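PDB 4YE5: peptidoglycan synthetase penicillin-binding protein 3 from Bifidobacterium adolescentis, which probably binds penicillin and, as a probably membrane-anchored member of the transpeptidase family, is thought to cross-link peptidoglycan strands in the cell wall. Local coordinates for residues Thr508-Asp513 with Phe517-Val522; Asn413-Ile418 with Asn463-Ser468. All coordinates share one frame; numbering follows the deposited sequence.

Both contacts lie in the penicillin-binding transpeptidase region, and their centres are about 9 Å apart. Along the chain interaction 2 comes first: it links helix 408-419 to helix 455-470 through one side chain. Interaction 1 follows, pairing strands 501-510 and 517-524 as a hairpin within the five-stranded antiparallel sheet. Helix 408-419 lies over the face that carries Ile509 and Val518, and helix 455-470, at the edge strand 484-492, reaches that face with Met465; helix 535-549 covers the opposite face. Direct evidence is Ile415 CG2, 3.8 Å from Ile509 CG1 and 3.9 Å from Val518 CG1. The two contacts are therefore parts of one buried core, in which Ile509 of the hairpin touches both Ile415 and Met465.

Interaction 1: Thr508-Asp513 with Phe517-Val522; sequences TIIPAD and FVITVV
Thr508 and Ile519 pair through two backbone hydrogen bonds, Thr508 N to Ile519 O and Ile519 N to Thr508 O, both 2.9 Å. A second such pair joins Ile510 and Phe517: Ile510 N reaches Phe517 O, and Phe517 N returns to Ile510 O at 3.0 Å with a nearly straight N-H...O angle of 172°. Between these pairs, Ile509 and Val518 form the non-hydrogen-bonded pair. Here Val518 CA approaches Thr508 O to 3.2 Å, a CA-H...O contact. The strand directions differ by 154°, which confirms the antiparallel course.

The side chain of Ile519 can be traced outward. Its CB lies 4.2 Å from Thr508 O, the acceptor of its own backbone N-H. CG1 leaves anti to the carbonyl carbon (chi1 -58°) and carries CD1 across to the neighbouring strand, where that methyl meets Ile510 CG2 at 3.8 Å. Beyond the hairpin the same side chain packs on Leu546 of helix 535-549, and the Thr508 hydroxyl is hydrogen-bonded to that of Thr539. On the other face Ile509 and Val518 run side by side, with Ile509 CG1 4.1 Å from Val518 CG2, beneath helix 408-419.

The strand 501-510 ends at a cis peptide bond before Pro511. This beta hairpin, with helices over both faces, belongs to the central antiparallel sheet characteristic of the penicillin-binding transpeptidase and beta-lactamase fold.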
loop_
_atom_site.group_PDB
_atom_site.type_symbol
_atom_site.label_atom_id
_atom_site.label_comp_id
_atom_site.label_asym_id
_atom_site.label_seq_id
_atom_site.Cartn_x
_atom_site.Cartn_y
_atom_site.Cartn_z
ATOM N N THR A 508 0.408 -13.957 -14.262
ATOM C CA THR A 508 -0.274 -15.228 -14.314
ATOM C C THR A 508 -1.665 -15.155 -13.681
ATOM O O THR A 508 -1.842 -14.570 -12.603
ATOM C CB THR A 508 0.512 -16.286 -13.511
ATOM O OG1 THR A 508 1.839 -16.394 -14.048
ATOM C CG2 THR A 508 -0.192 -17.641 -13.635
ATOM N N ILE A 509 -2.634 -15.767 -14.348
ATOM C CA ILE A 509 -3.983 -15.934 -13.807
ATOM C C ILE A 509 -4.083 -17.388 -13.391
ATOM O O ILE A 509 -3.772 -18.273 -14.180
ATOM C CB ILE A 509 -5.050 -15.680 -14.895
ATOM C CG1 ILE A 509 -4.982 -14.221 -15.364
ATOM C CG2 ILE A 509 -6.428 -16.043 -14.369
ATOM C CD1 ILE A 509 -5.669 -13.961 -16.740
ATOM N N ILE A 510 -4.497 -17.648 -12.156
ATOM C CA ILE A 510 -4.491 -19.020 -11.671
ATOM C C ILE A 510 -5.664 -19.285 -10.694
ATOM O O ILE A 510 -6.036 -18.403 -9.922
ATOM C CB ILE A 510 -3.112 -19.332 -11.017
ATOM C CG1 ILE A 510 -2.966 -20.831 -10.723
ATOM C CG2 ILE A 510 -2.904 -18.507 -9.728
ATOM C CD1 ILE A 510 -1.633 -21.196 -10.093
ATOM N N PRO A 511 -6.320 -20.461 -10.794
ATOM C CA PRO A 511 -6.207 -21.414 -11.914
ATOM C C PRO A 511 -6.970 -20.906 -13.131
ATOM O O PRO A 511 -7.992 -20.231 -12.958
ATOM C CB PRO A 511 -6.842 -22.698 -11.377
ATOM C CG PRO A 511 -7.712 -22.275 -10.182
ATOM C CD PRO A 511 -7.186 -20.945 -9.697
ATOM N N ALA A 512 -6.489 -21.223 -14.334
ATOM C CA ALA A 512 -7.116 -20.719 -15.559
ATOM C C ALA A 512 -8.596 -21.101 -15.694
ATOM O O ALA A 512 -9.384 -20.359 -16.283
ATOM C CB ALA A 512 -6.339 -21.191 -16.804
ATOM N N ASP A 513 -8.976 -22.253 -15.155
ATOM C CA ASP A 513 -10.336 -22.746 -15.387
ATOM C C ASP A 513 -11.360 -22.247 -14.351
ATOM O O ASP A 513 -12.543 -22.518 -14.467
ATOM C CB ASP A 513 -10.360 -24.271 -15.536
ATOM C CG ASP A 513 -9.639 -24.995 -14.409
ATOM O OD1 ASP A 513 -8.589 -24.514 -13.925
ATOM O OD2 ASP A 513 -10.120 -26.074 -14.016
ATOM N N PHE A 517 -6.632 -15.860 -8.541
ATOM C CA PHE A 517 -5.629 -14.818 -8.334
ATOM C C PHE A 517 -4.976 -14.374 -9.612
ATOM O O PHE A 517 -4.863 -15.139 -10.565
ATOM C CB PHE A 517 -4.508 -15.310 -7.408
ATOM C CG PHE A 517 -4.994 -15.787 -6.068
ATOM C CD1 PHE A 517 -5.461 -14.881 -5.112
ATOM C CD2 PHE A 517 -4.981 -17.130 -5.760
ATOM C CE1 PHE A 517 -5.930 -15.333 -3.854
ATOM C CE2 PHE A 517 -5.449 -17.600 -4.514
ATOM C CZ PHE A 517 -5.922 -16.701 -3.565
ATOM N N VAL A 518 -4.490 -13.138 -9.595
ATOM C CA VAL A 518 -3.487 -12.709 -10.548
ATOM C C VAL A 518 -2.213 -12.389 -9.784
ATOM O O VAL A 518 -2.238 -11.754 -8.713
ATOM C CB VAL A 518 -3.931 -11.462 -11.333
ATOM C CG1 VAL A 518 -2.826 -11.039 -12.330
ATOM C CG2 VAL A 518 -5.240 -11.769 -12.067
ATOM N N ILE A 519 -1.108 -12.858 -10.329
ATOM C CA ILE A 519 0.186 -12.747 -9.686
ATOM C C ILE A 519 1.100 -12.177 -10.723
ATOM O O ILE A 519 1.278 -12.762 -11.790
ATOM C CB ILE A 519 0.753 -14.139 -9.341
ATOM C CG1 ILE A 519 -0.210 -14.920 -8.424
ATOM C CG2 ILE A 519 2.122 -14.004 -8.654
ATOM C CD1 ILE A 519 0.076 -16.431 -8.463
ATOM N N THR A 520 1.702 -11.044 -10.415
ATOM C CA THR A 520 2.615 -10.443 -11.364
ATOM C C THR A 520 3.977 -10.268 -10.716
ATOM O O THR A 520 4.067 -9.849 -9.566
ATOM C CB THR A 520 2.089 -9.075 -11.826
ATOM O OG1 THR A 520 0.793 -9.237 -12.420
ATOM C CG2 THR A 520 3.040 -8.457 -12.859
ATOM N N VAL A 521 5.034 -10.585 -11.454
ATOM C CA VAL A 521 6.401 -10.426 -10.966
ATOM C C VAL A 521 7.218 -9.637 -11.992
ATOM O O VAL A 521 7.088 -9.865 -13.196
ATOM C CB VAL A 521 7.068 -11.795 -10.698
ATOM C CG1 VAL A 521 8.602 -11.630 -10.430
ATOM C CG2 VAL A 521 6.412 -12.475 -9.498
ATOM N N VAL A 522 8.028 -8.695 -11.515
ATOM C CA VAL A 522 8.957 -7.952 -12.369
ATOM C C VAL A 522 10.340 -7.990 -11.741
ATOM O O VAL A 522 10.490 -7.626 -10.575
ATOM C CB VAL A 522 8.512 -6.468 -12.519
ATOM C CG1 VAL A 522 9.416 -5.749 -13.499
ATOM C CG2 VAL A 522 7.034 -6.399 -12.973
#

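Interaction 2: Asn413-Ile418 with Asn463-Ser468; sequences NAISVI and NAMESS
Ile418 and Ile415 meet a single side chain of the other helix, that of Met465, deposited as selenomethionine. The arrangement is a side-chain bridge between two helices of the penicillin-binding transpeptidase fold, 408-419 and 455-470. The closely packed part consists of two apolar touches. The CG2 methyl of Ile418 stands 4.1 Å from Met465 SE, and CD1 of Ile415 is 4.2 Å from Met465 CE. The Met465 chain extends from its own helix (chi2 -177°) and then bends at its last torsion (chi3 66°), which places selenium against one isoleucine and the terminal methyl against the other.

The backbones remain well separated, with the CA atoms of Ile418 and Met465 9.2 Å apart, and the segments bury only 126 Å² between them. Other residues line the junction: Val291 of helix 290-299 packs on both Ile418 and Met465, and Ile509 of the sheet on both Ile415 and Met465. Helix 290-299 begins at the lysine of a probable SxxK motif, Ser287 and Lys290, consistent with a core next to the active site.

Beyond these touches the segments diverge, and the other residues of 463-468 turn to other parts of the chain. On the solvent side, partly exposed Asn463 is hydrogen-bonded by its amide to the backbone of Asp560 and Ile562. Ala464 and Ser468 pack on helix 335-340. Within their own helix, Ala464 O accepts Ser468 N at 2.8 Å and Ser468 OG at 3.0 Å, from opposite faces of its carbonyl plane.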
loop_
_atom_site.group_PDB
_atom_site.type_symbol
_atom_site.label_atom_id
_atom_site.label_comp_id
_atom_site.label_asym_id
_atom_site.label_seq_id
_atom_site.Cartn_x
_atom_site.Cartn_y
_atom_site.Cartn_z
ATOM N N ASN A 413 -3.958 -5.057 -12.775
ATOM C CA ASN A 413 -5.372 -4.783 -12.963
ATOM C C ASN A 413 -5.830 -5.016 -14.412
ATOM O O ASN A 413 -6.931 -5.509 -14.640
ATOM C CB ASN A 413 -5.754 -3.362 -12.525
ATOM C CG ASN A 413 -7.170 -3.296 -11.961
ATOM O OD1 ASN A 413 -7.677 -4.291 -11.426
ATOM N ND2 ASN A 413 -7.815 -2.132 -12.073
ATOM N N ALA A 414 -4.990 -4.663 -15.376
ATOM C CA ALA A 414 -5.331 -4.877 -16.794
ATOM C C ALA A 414 -5.469 -6.370 -17.090
ATOM O O ALA A 414 -6.408 -6.812 -17.746
ATOM C CB ALA A 414 -4.260 -4.247 -17.705
ATOM N N ILE A 415 -4.522 -7.160 -16.603
ATOM C CA ILE A 415 -4.623 -8.609 -16.744
ATOM C C ILE A 415 -5.840 -9.191 -16.009
ATOM O O ILE A 415 -6.472 -10.145 -16.486
ATOM C CB ILE A 415 -3.326 -9.288 -16.273
ATOM C CG1 ILE A 415 -2.183 -8.910 -17.232
ATOM C CG2 ILE A 415 -3.499 -10.813 -16.174
ATOM C CD1 ILE A 415 -2.419 -9.370 -18.689
ATOM N N SER A 416 -6.184 -8.614 -14.863
ATOM C CA SER A 416 -7.350 -9.081 -14.115
ATOM C C SER A 416 -8.615 -8.993 -14.969
ATOM O O SER A 416 -9.548 -9.789 -14.799
ATOM C CB SER A 416 -7.559 -8.259 -12.838
ATOM O OG SER A 416 -8.322 -7.102 -13.124
ATOM N N VAL A 417 -8.644 -8.035 -15.891
ATOM C CA VAL A 417 -9.827 -7.860 -16.758
ATOM C C VAL A 417 -10.130 -9.152 -17.522
ATOM O O VAL A 417 -11.294 -9.556 -17.650
ATOM C CB VAL A 417 -9.638 -6.718 -17.795
ATOM C CG1 VAL A 417 -10.743 -6.754 -18.859
ATOM C CG2 VAL A 417 -9.604 -5.384 -17.105
ATOM N N ILE A 418 -9.081 -9.798 -18.029
ATOM C CA ILE A 418 -9.250 -11.072 -18.739
ATOM C C ILE A 418 -9.707 -12.200 -17.798
ATOM O O ILE A 418 -10.426 -13.123 -18.194
ATOM C CB ILE A 418 -7.920 -11.531 -19.415
ATOM C CG1 ILE A 418 -7.282 -10.396 -20.231
ATOM C CG2 ILE A 418 -8.131 -12.774 -20.243
ATOM C CD1 ILE A 418 -8.214 -9.731 -21.235
ATOM N N ASN A 463 -8.127 -18.183 -22.925
ATOM C CA ASN A 463 -7.758 -19.384 -23.663
ATOM C C ASN A 463 -6.397 -19.203 -24.381
ATOM O O ASN A 463 -5.525 -20.066 -24.313
ATOM C CB ASN A 463 -8.883 -19.713 -24.651
ATOM C CG ASN A 463 -8.702 -21.061 -25.346
ATOM O OD1 ASN A 463 -7.634 -21.370 -25.873
ATOM N ND2 ASN A 463 -9.765 -21.859 -25.363
ATOM N N ALA A 464 -6.208 -18.072 -25.051
ATOM C CA ALA A 464 -4.928 -17.800 -25.728
ATOM C C ALA A 464 -3.790 -17.610 -24.717
ATOM O O ALA A 464 -2.645 -18.012 -24.977
ATOM C CB ALA A 464 -5.049 -16.576 -26.646
HETATM N N MSE A 465 -4.098 -17.008 -23.566
HETATM C CA MSE A 465 -3.107 -16.866 -22.493
HETATM C C MSE A 465 -2.731 -18.206 -21.856
HETATM O O MSE A 465 -1.596 -18.404 -21.415
HETATM C CB MSE A 465 -3.554 -15.871 -21.405
HETATM C CG MSE A 465 -3.628 -14.425 -21.883
HETATM SE SE MSE A 465 -4.098 -13.238 -20.424
HETATM C CE MSE A 465 -2.464 -13.471 -19.337
ATOM N N GLU A 466 -3.680 -19.128 -21.809
ATOM C CA GLU A 466 -3.368 -20.455 -21.329
ATOM C C GLU A 466 -2.427 -21.164 -22.320
ATOM O O GLU A 466 -1.486 -21.854 -21.907
ATOM C CB GLU A 466 -4.646 -21.276 -21.053
ATOM C CG GLU A 466 -4.338 -22.732 -20.733
ATOM C CD GLU A 466 -5.435 -23.442 -19.943
ATOM O OE1 GLU A 466 -6.555 -22.901 -19.825
ATOM O OE2 GLU A 466 -5.159 -24.552 -19.439
ATOM N N SER A 467 -2.659 -20.979 -23.622
ATOM C CA SER A 467 -1.708 -21.493 -24.614
ATOM C C SER A 467 -0.350 -20.796 -24.444
ATOM O O SER A 467 0.700 -21.432 -24.555
ATOM C CB SER A 467 -2.231 -21.318 -26.050
ATOM O OG SER A 467 -3.390 -22.107 -26.252
ATOM N N SER A 468 -0.368 -19.501 -24.143
ATOM C CA SER A 468 0.886 -18.770 -23.902
ATOM C C SER A 468 1.651 -19.344 -22.686
ATOM O O SER A 468 2.863 -19.465 -22.733
ATOM C CB SER A 468 0.634 -17.254 -23.713
ATOM O OG SER A 468 -0.005 -16.687 -24.871
#